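Local structure of putative vitamin-B12 independent methionine synthase family protein (1YPX) at residues A[38-50]-A[56-68]. The protein probably transfers a methyl group from a methyltetrahydrofolate-type donor to homocysteine, forming methionine without cobalamin and with the help of zinc. Sequence-based numbering, arbitrary orientation.
Sequences LRKIENTEIKYIV and VGLKSITDGEFRR
I46 and D63 bring the two backbones to 5.5 Å between their CA atoms; the E42–R67 and V50–I61 pairs flank them, so 56-68 runs back along helix 38-50. After a Schellman motif at G57, strand 60-61 leads into a type I' turn, D63 to F66, in which E65 N bonds D63 OD1, an Asx turn. On the strand, V50 CG1 meets I61 CG2; at the start of the turn, I46 CG2 lies beside D63 CB. The F66 ring receives I49 CD1 over the centre of one face, 3.8 Å from the centroid and 10° off the normal, a CH-pi contact; E45 CB sits at the ring edge. The strand pairs in parallel with strand 132-138, consistent with the TIM-barrel-like fold, and helix 35-56 packs outside it. Beyond the turn, R67 places CG anti to its carbonyl carbon and extends from CG to NE, which carries its guanidinium to E42 and into a sandwich: I46 CD1 lies on one face, 3.3 Å from NH1, and the R39 guanidinium stacks on the other, centres 3.7 Å apart and planes inclined by 14°. R67 NH2 forms a salt bridge to E42 OE1 at 3.0 Å, bent to 136° and arriving from above the carboxylate plane. D119, on helix 116-127, forms a salt bridge with R39 NH1, so the stacked guanidinium groups lie among carboxylates that probably balance their charge.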
loop_
_atom_site.group_PDB
_atom_site.type_symbol
_atom_site.label_atom_id
_atom_site.label_comp_id
_atom_site.label_asym_id
_atom_site.label_seq_id
_atom_site.Cartn_x
_atom_site.Cartn_y
_atom_site.Cartn_z
ATOM N N LEU A 38 -18.316 -5.406 -17.296
ATOM C CA LEU A 38 -16.873 -5.202 -17.198
ATOM C C LEU A 38 -16.308 -5.945 -15.992
ATOM O O LEU A 38 -15.137 -6.314 -15.970
ATOM C CB LEU A 38 -16.569 -3.705 -17.050
ATOM C CG LEU A 38 -15.177 -3.311 -16.543
ATOM C CD1 LEU A 38 -14.141 -3.707 -17.585
ATOM C CD2 LEU A 38 -15.110 -1.811 -16.277
ATOM N N ARG A 39 -17.142 -6.167 -14.988
ATOM C CA ARG A 39 -16.671 -6.838 -13.792
ATOM C C ARG A 39 -16.247 -8.277 -14.030
ATOM O O ARG A 39 -15.259 -8.747 -13.458
ATOM C CB ARG A 39 -17.730 -6.791 -12.701
ATOM C CG ARG A 39 -17.197 -7.333 -11.402
ATOM C CD ARG A 39 -18.049 -6.957 -10.214
ATOM N NE ARG A 39 -17.429 -7.448 -8.994
ATOM C CZ ARG A 39 -16.598 -6.740 -8.236
ATOM N NH1 ARG A 39 -16.083 -7.285 -7.143
ATOM N NH2 ARG A 39 -16.310 -5.487 -8.551
ATOM N N LYS A 40 -17.000 -8.973 -14.875
ATOM C CA LYS A 40 -16.698 -10.362 -15.191
ATOM C C LYS A 40 -15.279 -10.490 -15.722
ATOM O O LYS A 40 -14.473 -11.233 -15.171
ATOM C CB LYS A 40 -17.699 -10.908 -16.219
ATOM C CG LYS A 40 -18.992 -11.484 -15.614
ATOM C CD LYS A 40 -18.703 -12.755 -14.814
ATOM C CE LYS A 40 -19.960 -13.368 -14.218
ATOM N NZ LYS A 40 -19.667 -14.482 -13.261
ATOM N N ILE A 41 -14.969 -9.769 -16.790
ATOM C CA ILE A 41 -13.631 -9.843 -17.348
ATOM C C ILE A 41 -12.596 -9.577 -16.250
ATOM O O ILE A 41 -11.637 -10.339 -16.090
ATOM C CB ILE A 41 -13.446 -8.828 -18.490
ATOM C CG1 ILE A 41 -14.502 -9.055 -19.568
ATOM C CG2 ILE A 41 -12.059 -8.997 -19.108
ATOM C CD1 ILE A 41 -14.802 -7.826 -20.407
ATOM N N GLU A 42 -12.798 -8.493 -15.499
ATOM C CA GLU A 42 -11.898 -8.149 -14.408
ATOM C C GLU A 42 -11.708 -9.392 -13.544
ATOM O O GLU A 42 -10.597 -9.715 -13.139
ATOM C CB GLU A 42 -12.479 -7.035 -13.533
ATOM C CG GLU A 42 -12.698 -5.699 -14.208
ATOM C CD GLU A 42 -12.997 -4.600 -13.195
ATOM O OE1 GLU A 42 -13.777 -4.860 -12.248
ATOM O OE2 GLU A 42 -12.454 -3.477 -13.344
ATOM N N ASN A 43 -12.811 -10.081 -13.276
ATOM C CA ASN A 43 -12.791 -11.282 -12.466
ATOM C C ASN A 43 -11.900 -12.367 -13.050
ATOM O O ASN A 43 -11.195 -13.067 -12.321
ATOM C CB ASN A 43 -14.211 -11.815 -12.286
ATOM C CG ASN A 43 -14.932 -11.148 -11.139
ATOM O OD1 ASN A 43 -15.971 -11.620 -10.679
ATOM N ND2 ASN A 43 -14.377 -10.042 -10.663
ATOM N N THR A 44 -11.947 -12.496 -14.372
ATOM C CA THR A 44 -11.156 -13.470 -15.115
ATOM C C THR A 44 -9.699 -13.030 -15.072
ATOM O O THR A 44 -8.798 -13.814 -14.758
ATOM C CB THR A 44 -11.621 -13.523 -16.592
ATOM O OG1 THR A 44 -13.033 -13.763 -16.632
ATOM C CG2 THR A 44 -10.894 -14.622 -17.363
ATOM N N GLU A 45 -9.474 -11.761 -15.382
ATOM C CA GLU A 45 -8.127 -11.217 -15.384
ATOM C C GLU A 45 -7.465 -11.323 -14.024
ATOM O O GLU A 45 -6.345 -11.816 -13.927
ATOM C CB GLU A 45 -8.151 -9.765 -15.851
ATOM C CG GLU A 45 -8.551 -9.641 -17.307
ATOM C CD GLU A 45 -7.828 -10.642 -18.194
ATOM O OE1 GLU A 45 -6.602 -10.473 -18.407
ATOM O OE2 GLU A 45 -8.481 -11.610 -18.664
ATOM N N ILE A 46 -8.156 -10.858 -12.983
ATOM C CA ILE A 46 -7.625 -10.915 -11.628
ATOM C C ILE A 46 -7.231 -12.358 -11.336
ATOM O O ILE A 46 -6.105 -12.629 -10.914
ATOM C CB ILE A 46 -8.670 -10.410 -10.580
ATOM C CG1 ILE A 46 -8.902 -8.915 -10.767
ATOM C CG2 ILE A 46 -8.182 -10.651 -9.158
ATOM C CD1 ILE A 46 -9.805 -8.292 -9.735
ATOM N N LYS A 47 -8.152 -13.286 -11.587
ATOM C CA LYS A 47 -7.873 -14.704 -11.357
ATOM C C LYS A 47 -6.563 -15.122 -12.030
ATOM O O LYS A 47 -5.749 -15.854 -11.454
ATOM C CB LYS A 47 -9.021 -15.584 -11.873
ATOM C CG LYS A 47 -10.182 -15.729 -10.901
ATOM C CD LYS A 47 -10.988 -16.988 -11.180
ATOM C CE LYS A 47 -12.171 -17.140 -10.222
ATOM N NZ LYS A 47 -13.252 -16.144 -10.475
ATOM N N TYR A 48 -6.358 -14.649 -13.251
ATOM C CA TYR A 48 -5.144 -14.970 -13.976
ATOM C C TYR A 48 -3.888 -14.456 -13.255
ATOM O O TYR A 48 -2.890 -15.176 -13.162
ATOM C CB TYR A 48 -5.232 -14.415 -15.404
ATOM C CG TYR A 48 -3.924 -14.479 -16.138
ATOM C CD1 TYR A 48 -3.174 -13.320 -16.349
ATOM C CD2 TYR A 48 -3.389 -15.702 -16.552
ATOM C CE1 TYR A 48 -1.925 -13.368 -16.943
ATOM C CE2 TYR A 48 -2.135 -15.761 -17.153
ATOM C CZ TYR A 48 -1.408 -14.583 -17.340
ATOM O OH TYR A 48 -0.156 -14.619 -17.904
ATOM N N ILE A 49 -3.932 -13.227 -12.739
ATOM C CA ILE A 49 -2.773 -12.670 -12.023
ATOM C C ILE A 49 -2.603 -13.292 -10.627
ATOM O O ILE A 49 -1.502 -13.295 -10.070
ATOM C CB ILE A 49 -2.838 -11.094 -11.877
ATOM C CG1 ILE A 49 -3.986 -10.674 -10.951
ATOM C CG2 ILE A 49 -2.990 -10.443 -13.256
ATOM C CD1 ILE A 49 -4.017 -9.182 -10.647
ATOM N N VAL A 50 -3.698 -13.805 -10.063
ATOM C CA VAL A 50 -3.647 -14.444 -8.752
ATOM C C VAL A 50 -2.747 -15.672 -8.843
ATOM O O VAL A 50 -1.845 -15.849 -8.026
ATOM C CB VAL A 50 -5.046 -14.899 -8.269
ATOM C CG1 VAL A 50 -4.910 -15.769 -7.020
ATOM C CG2 VAL A 50 -5.905 -13.693 -7.965
ATOM N N VAL A 56 5.153 -17.598 -9.104
ATOM C CA VAL A 56 6.464 -16.965 -8.996
ATOM C C VAL A 56 7.038 -17.256 -7.619
ATOM O O VAL A 56 8.245 -17.198 -7.431
ATOM C CB VAL A 56 6.433 -15.414 -9.240
ATOM C CG1 VAL A 56 6.051 -15.124 -10.683
ATOM C CG2 VAL A 56 5.483 -14.718 -8.266
ATOM N N GLY A 57 6.174 -17.580 -6.657
ATOM C CA GLY A 57 6.650 -17.914 -5.327
ATOM C C GLY A 57 6.113 -17.009 -4.254
ATOM O O GLY A 57 6.256 -17.285 -3.058
ATOM N N LEU A 58 5.497 -15.916 -4.680
ATOM C CA LEU A 58 4.932 -14.942 -3.758
ATOM C C LEU A 58 3.975 -15.590 -2.759
ATOM O O LEU A 58 3.286 -16.558 -3.075
ATOM C CB LEU A 58 4.226 -13.850 -4.560
ATOM C CG LEU A 58 5.056 -12.621 -4.967
ATOM C CD1 LEU A 58 6.554 -12.928 -5.085
ATOM C CD2 LEU A 58 4.501 -12.098 -6.278
ATOM N N LYS A 59 3.970 -15.077 -1.537
ATOM C CA LYS A 59 3.084 -15.616 -0.517
ATOM C C LYS A 59 1.887 -14.673 -0.396
ATOM O O LYS A 59 0.742 -15.113 -0.230
ATOM C CB LYS A 59 3.808 -15.747 0.830
ATOM C CG LYS A 59 3.009 -16.519 1.877
ATOM C CD LYS A 59 3.800 -16.747 3.157
ATOM C CE LYS A 59 3.115 -17.777 4.074
ATOM N NZ LYS A 59 3.201 -19.182 3.548
ATOM N N SER A 60 2.153 -13.374 -0.498
ATOM C CA SER A 60 1.086 -12.392 -0.431
ATOM C C SER A 60 0.600 -12.189 -1.862
ATOM O O SER A 60 1.409 -12.042 -2.783
ATOM C CB SER A 60 1.593 -11.068 0.153
ATOM O OG SER A 60 2.361 -10.360 -0.800
ATOM N N ILE A 61 -0.722 -12.202 -2.042
ATOM C CA ILE A 61 -1.341 -12.042 -3.358
ATOM C C ILE A 61 -2.351 -10.877 -3.368
ATOM O O ILE A 61 -3.124 -10.701 -2.420
ATOM C CB ILE A 61 -2.047 -13.394 -3.809
ATOM C CG1 ILE A 61 -1.015 -14.439 -4.279
ATOM C CG2 ILE A 61 -2.955 -13.154 -4.987
ATOM C CD1 ILE A 61 -0.105 -15.049 -3.194
ATOM N N THR A 62 -2.327 -10.079 -4.435
ATOM C CA THR A 62 -3.234 -8.929 -4.578
ATOM C C THR A 62 -4.122 -9.073 -5.808
ATOM O O THR A 62 -4.099 -10.094 -6.483
ATOM C CB THR A 62 -2.454 -7.589 -4.732
ATOM O OG1 THR A 62 -1.694 -7.609 -5.949
ATOM C CG2 THR A 62 -1.513 -7.365 -3.550
ATOM N N ASP A 63 -4.910 -8.051 -6.101
ATOM C CA ASP A 63 -5.736 -8.131 -7.282
ATOM C C ASP A 63 -5.140 -7.173 -8.315
ATOM O O ASP A 63 -5.786 -6.790 -9.290
ATOM C CB ASP A 63 -7.218 -7.830 -6.953
ATOM C CG ASP A 63 -7.504 -6.356 -6.700
ATOM O OD1 ASP A 63 -6.569 -5.519 -6.730
ATOM O OD2 ASP A 63 -8.692 -6.039 -6.467
ATOM N N GLY A 64 -3.881 -6.811 -8.073
ATOM C CA GLY A 64 -3.137 -5.922 -8.950
ATOM C C GLY A 64 -3.773 -4.570 -9.167
ATOM O O GLY A 64 -3.389 -3.834 -10.079
ATOM N N GLU A 65 -4.743 -4.245 -8.315
ATOM C CA GLU A 65 -5.482 -2.985 -8.390
ATOM C C GLU A 65 -6.117 -2.805 -9.745
ATOM O O GLU A 65 -6.379 -1.687 -10.183
ATOM C CB GLU A 65 -4.569 -1.808 -8.044
ATOM C CG GLU A 65 -4.233 -1.773 -6.556
ATOM C CD GLU A 65 -3.219 -0.719 -6.178
ATOM O OE1 GLU A 65 -3.378 0.461 -6.589
ATOM O OE2 GLU A 65 -2.265 -1.072 -5.444
ATOM N N PHE A 66 -6.397 -3.945 -10.373
ATOM C CA PHE A 66 -7.009 -4.028 -11.699
ATOM C C PHE A 66 -8.352 -3.319 -11.845
ATOM O O PHE A 66 -8.676 -2.836 -12.928
ATOM C CB PHE A 66 -7.169 -5.501 -12.083
ATOM C CG PHE A 66 -5.943 -6.096 -12.706
ATOM C CD1 PHE A 66 -4.677 -5.660 -12.330
ATOM C CD2 PHE A 66 -6.049 -7.072 -13.691
ATOM C CE1 PHE A 66 -3.539 -6.183 -12.927
ATOM C CE2 PHE A 66 -4.917 -7.602 -14.295
ATOM C CZ PHE A 66 -3.657 -7.156 -13.915
ATOM N N ARG A 67 -9.137 -3.266 -10.774
ATOM C CA ARG A 67 -10.434 -2.612 -10.845
ATOM C C ARG A 67 -10.248 -1.122 -10.642
ATOM O O ARG A 67 -11.208 -0.354 -10.698
ATOM C CB ARG A 67 -11.373 -3.145 -9.769
ATOM C CG ARG A 67 -11.606 -4.638 -9.778
ATOM C CD ARG A 67 -12.438 -5.012 -8.554
ATOM N NE ARG A 67 -12.447 -6.446 -8.289
ATOM C CZ ARG A 67 -13.026 -7.351 -9.072
ATOM N NH1 ARG A 67 -12.977 -8.636 -8.741
ATOM N NH2 ARG A 67 -13.656 -6.972 -10.178
ATOM N N ARG A 68 -9.001 -0.722 -10.399
ATOM C CA ARG A 68 -8.654 0.676 -10.172
ATOM C C ARG A 68 -9.375 1.217 -8.958
ATOM O O ARG A 68 -10.555 1.557 -9.043
ATOM C CB ARG A 68 -9.014 1.533 -11.381
ATOM C CG ARG A 68 -8.246 1.195 -12.630
ATOM C CD ARG A 68 -8.275 2.364 -13.591
ATOM N NE ARG A 68 -7.571 3.513 -13.013
ATOM C CZ ARG A 68 -8.133 4.452 -12.257
ATOM N NH1 ARG A 68 -7.383 5.436 -11.777
ATOM N NH2 ARG A 68 -9.441 4.419 -12.010
#